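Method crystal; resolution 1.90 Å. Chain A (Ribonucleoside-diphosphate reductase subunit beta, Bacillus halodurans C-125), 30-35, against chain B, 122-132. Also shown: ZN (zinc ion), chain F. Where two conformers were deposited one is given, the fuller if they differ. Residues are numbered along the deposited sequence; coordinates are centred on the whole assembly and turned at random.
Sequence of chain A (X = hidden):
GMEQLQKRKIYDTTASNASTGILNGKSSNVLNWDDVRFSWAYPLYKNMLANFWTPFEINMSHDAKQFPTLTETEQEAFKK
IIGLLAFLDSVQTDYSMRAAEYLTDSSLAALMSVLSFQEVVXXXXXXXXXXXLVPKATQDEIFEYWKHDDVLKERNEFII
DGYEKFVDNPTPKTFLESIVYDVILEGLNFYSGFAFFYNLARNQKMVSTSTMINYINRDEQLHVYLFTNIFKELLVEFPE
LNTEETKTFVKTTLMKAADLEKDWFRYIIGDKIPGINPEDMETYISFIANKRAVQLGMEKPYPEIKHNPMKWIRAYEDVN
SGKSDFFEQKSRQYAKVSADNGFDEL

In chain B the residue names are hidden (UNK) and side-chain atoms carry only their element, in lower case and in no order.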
# COMPACT_ATOMS: atom_id res chain seq x y z
N VAL A 30 7.99 -8.68 -11.06
CA VAL A 30 8.51 -7.41 -11.53
C VAL A 30 7.35 -6.81 -12.30
O VAL A 30 6.83 -7.45 -13.24
CB VAL A 30 9.71 -7.58 -12.45
CG1 VAL A 30 10.18 -6.22 -12.97
CG2 VAL A 30 10.85 -8.29 -11.73
N LEU A 31 6.90 -5.63 -11.85
CA LEU A 31 5.72 -4.96 -12.36
C LEU A 31 6.02 -3.83 -13.37
O LEU A 31 6.54 -2.79 -13.02
CB LEU A 31 4.89 -4.40 -11.21
CG LEU A 31 3.60 -3.59 -11.46
CD1 LEU A 31 2.60 -4.20 -12.45
CD2 LEU A 31 2.96 -3.30 -10.10
N ASN A 32 5.71 -4.14 -14.62
CA ASN A 32 5.69 -3.22 -15.74
C ASN A 32 4.22 -2.86 -15.93
O ASN A 32 3.44 -3.66 -16.46
CB ASN A 32 6.22 -3.92 -16.99
CG ASN A 32 6.16 -3.05 -18.23
OD1 ASN A 32 5.70 -1.89 -18.19
ND2 ASN A 32 6.60 -3.62 -19.38
N TRP A 33 3.83 -1.64 -15.55
CA TRP A 33 2.42 -1.23 -15.64
C TRP A 33 1.85 -1.21 -17.08
O TRP A 33 0.64 -1.27 -17.23
CB TRP A 33 2.16 0.10 -14.91
CG TRP A 33 1.95 -0.07 -13.43
CD1 TRP A 33 2.86 0.15 -12.43
CD2 TRP A 33 0.75 -0.51 -12.79
NE1 TRP A 33 2.30 -0.12 -11.24
CE2 TRP A 33 1.01 -0.51 -11.40
CE3 TRP A 33 -0.53 -0.90 -13.25
CZ2 TRP A 33 0.05 -0.91 -10.46
CZ3 TRP A 33 -1.49 -1.30 -12.31
CH2 TRP A 33 -1.20 -1.28 -10.94
N ASP A 34 2.73 -1.14 -18.08
CA ASP A 34 2.32 -1.25 -19.49
C ASP A 34 2.28 -2.72 -20.01
O ASP A 34 2.05 -2.94 -21.19
CB ASP A 34 3.17 -0.31 -20.35
CG ASP A 34 2.91 1.17 -20.00
OD1 ASP A 34 1.73 1.61 -20.08
OD2 ASP A 34 3.85 1.90 -19.61
N ASP A 35 2.43 -3.71 -19.14
CA ASP A 35 2.40 -5.13 -19.54
C ASP A 35 1.82 -5.94 -18.39
O ASP A 35 2.56 -6.63 -17.69
CB ASP A 35 3.80 -5.63 -19.93
CG ASP A 35 3.82 -7.13 -20.32
OD1 ASP A 35 2.81 -7.61 -20.88
OD2 ASP A 35 4.84 -7.83 -20.07
N UNK B 122 6.58 4.82 -6.84
CA UNK B 122 7.97 4.86 -7.33
C UNK B 122 8.12 3.88 -8.46
O UNK B 122 8.63 4.24 -9.49
n UNK B 122 9.99 5.28 -4.12
c UNK B 122 9.83 6.26 -3.23
n UNK B 122 8.85 7.03 -3.64
c UNK B 122 8.34 6.54 -4.82
c UNK B 122 9.05 5.42 -5.12
c UNK B 122 8.94 4.45 -6.26
N UNK B 123 7.66 2.64 -8.27
CA UNK B 123 7.79 1.62 -9.31
C UNK B 123 7.03 2.03 -10.56
O UNK B 123 7.56 1.94 -11.67
n UNK B 123 6.37 -1.32 -10.36
c UNK B 123 7.48 -0.80 -9.89
c UNK B 123 7.34 0.25 -8.82
o UNK B 123 8.59 -1.13 -10.29
N UNK B 124 5.81 2.54 -10.38
CA UNK B 124 5.01 3.00 -11.50
C UNK B 124 5.65 4.17 -12.25
O UNK B 124 5.52 4.28 -13.49
o UNK B 124 2.54 6.10 -11.39
n UNK B 124 2.49 5.81 -13.59
c UNK B 124 2.67 3.85 -12.17
c UNK B 124 3.58 3.35 -11.05
c UNK B 124 2.59 5.37 -12.35
N UNK B 125 6.30 5.04 -11.52
CA UNK B 125 7.00 6.17 -12.12
C UNK B 125 8.07 5.72 -13.13
O UNK B 125 8.35 6.45 -14.11
c UNK B 125 7.62 7.05 -11.05
o UNK B 125 6.61 7.61 -10.23
N UNK B 126 8.66 4.53 -12.94
CA UNK B 126 9.68 4.01 -13.92
C UNK B 126 9.01 3.56 -15.22
O UNK B 126 9.60 3.74 -16.28
c UNK B 126 11.52 2.73 -9.76
c UNK B 126 11.02 2.41 -10.96
o UNK B 126 12.65 4.17 -8.36
c UNK B 126 12.20 3.89 -9.59
c UNK B 126 12.40 4.75 -10.64
c UNK B 126 11.89 4.43 -11.86
c UNK B 126 10.59 2.89 -13.35
c UNK B 126 11.17 3.25 -12.04
N UNK B 127 7.80 2.98 -15.15
CA UNK B 127 7.03 2.70 -16.35
C UNK B 127 6.67 4.02 -17.07
O UNK B 127 6.67 4.10 -18.30
c UNK B 127 5.72 1.97 -16.02
o UNK B 127 5.95 0.64 -15.64
N UNK B 128 6.28 5.03 -16.29
CA UNK B 128 5.95 6.34 -16.81
C UNK B 128 7.16 6.95 -17.55
O UNK B 128 7.02 7.44 -18.68
c UNK B 128 3.93 9.03 -16.64
c UNK B 128 3.64 10.35 -17.00
c UNK B 128 5.84 11.05 -16.31
c UNK B 128 5.47 7.25 -15.69
c UNK B 128 4.59 11.34 -16.84
o UNK B 128 4.27 12.62 -17.20
c UNK B 128 6.13 9.70 -15.93
c UNK B 128 5.17 8.68 -16.11
N UNK B 129 8.34 6.89 -16.91
CA UNK B 129 9.57 7.42 -17.50
C UNK B 129 9.90 6.70 -18.80
O UNK B 129 10.07 7.35 -19.81
c UNK B 129 12.10 7.55 -17.16
c UNK B 129 10.75 7.45 -16.49
c UNK B 129 10.56 8.62 -15.51
N UNK B 130 9.96 5.37 -18.78
CA UNK B 130 10.27 4.61 -19.99
C UNK B 130 9.25 4.77 -21.12
O UNK B 130 9.63 4.78 -22.28
c UNK B 130 10.49 3.12 -19.67
c UNK B 130 11.74 1.27 -18.51
c UNK B 130 13.04 3.32 -19.30
c UNK B 130 11.68 2.80 -18.76
N UNK B 131 7.97 4.91 -20.78
CA UNK B 131 6.93 5.10 -21.80
C UNK B 131 7.06 6.45 -22.52
O UNK B 131 6.52 6.62 -23.62
c UNK B 131 5.55 4.98 -21.18
o UNK B 131 5.31 6.13 -20.38
N UNK B 132 7.74 7.41 -21.89
CA UNK B 132 7.99 8.74 -22.44
C UNK B 132 9.31 8.86 -23.20
O UNK B 132 9.44 9.72 -24.05
c UNK B 132 8.07 9.75 -21.28
o UNK B 132 6.99 9.62 -20.35
ZN ZN F . 11.24 3.59 -3.73
O HOH W 1 6.61 -0.25 -13.45
O HOH W 2 3.91 -0.25 -8.84
O HOH W 3 12.96 4.49 -4.57
O HOH W 4 11.94 4.32 -1.80

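Position 122 of chain B carries one carbon and then a five-membered ring of three carbons and two nitrogens, touching nothing on chain A: histidine. ND1 of His B122 lies 2.1 Å from the zinc ion ZN, a typical imidazole-metal bond.

Position 123 has two carbons, the second bearing one oxygen and one nitrogen; its CB points toward chain A, and the nitrogen lies 3.0 Å from O of Leu A31. This is asparagine. A primary amide suits the place because ND2 of Asn B123 has two hydrogens to give: it donates to O of Leu A31 and to water 2, 3.1 Å away, which accepts from NE1 of Trp A33 at 2.9 Å.

At 124 three carbons run in a row, the third bearing oxygen and nitrogen; CB packs 3.6 Å from CD1 of Trp A33. This is glutamine, whose amide end leads away and is hydrogen-bonded elsewhere in the structure.

Position 125, one carbon and one oxygen pointing away from chain A, is serine; OG of Ser B125 bonds just outside the stretch. Position 126, one carbon and a six-carbon ring bearing an oxygen, out of reach of chain A, is tyrosine, its hydroxyl bonded elsewhere.

Position 127 again has one carbon and one oxygen, the oxygen 3.1 Å from N of Trp A33: serine. A hydroxyl can accept and donate at once: OG of Ser B127 accepts from that N and donates to water 1 at 2.5 Å. CA of Ser B127 is 6.1 Å from CA of Trp A33.

Position 128, one carbon, then a six-carbon ring bearing one oxygen, points away: tyrosine, its hydroxyl also bonded elsewhere. Position 129, one carbon carrying two more, remote from the contact, is valine. The four carbons of 130, forked at the second, point toward chain A but stop short of contact: leucine. Both are buried hydrocarbons needing no polar partner.

Position 131 has one carbon and one oxygen, its CB 3.9 Å from OD2 of Asp A34: serine. Position 132, with the same atoms but no contact, is also serine. Their hydroxyls fold back on the helix, OG of Ser B131 and OG of Ser B132 each donating to O of Tyr B128 at 2.7 Å.

The contact joins a helix to a loop entering a type I turn. Positions 123, 127 and 131, about one helical turn apart, face chain A; two direct hydrogen bonds engage O of Leu A31 and N of Trp A33, and water 1 links O of Leu A31 to Ser B127.

Chain B 122-132: HNQSYSYVLSS
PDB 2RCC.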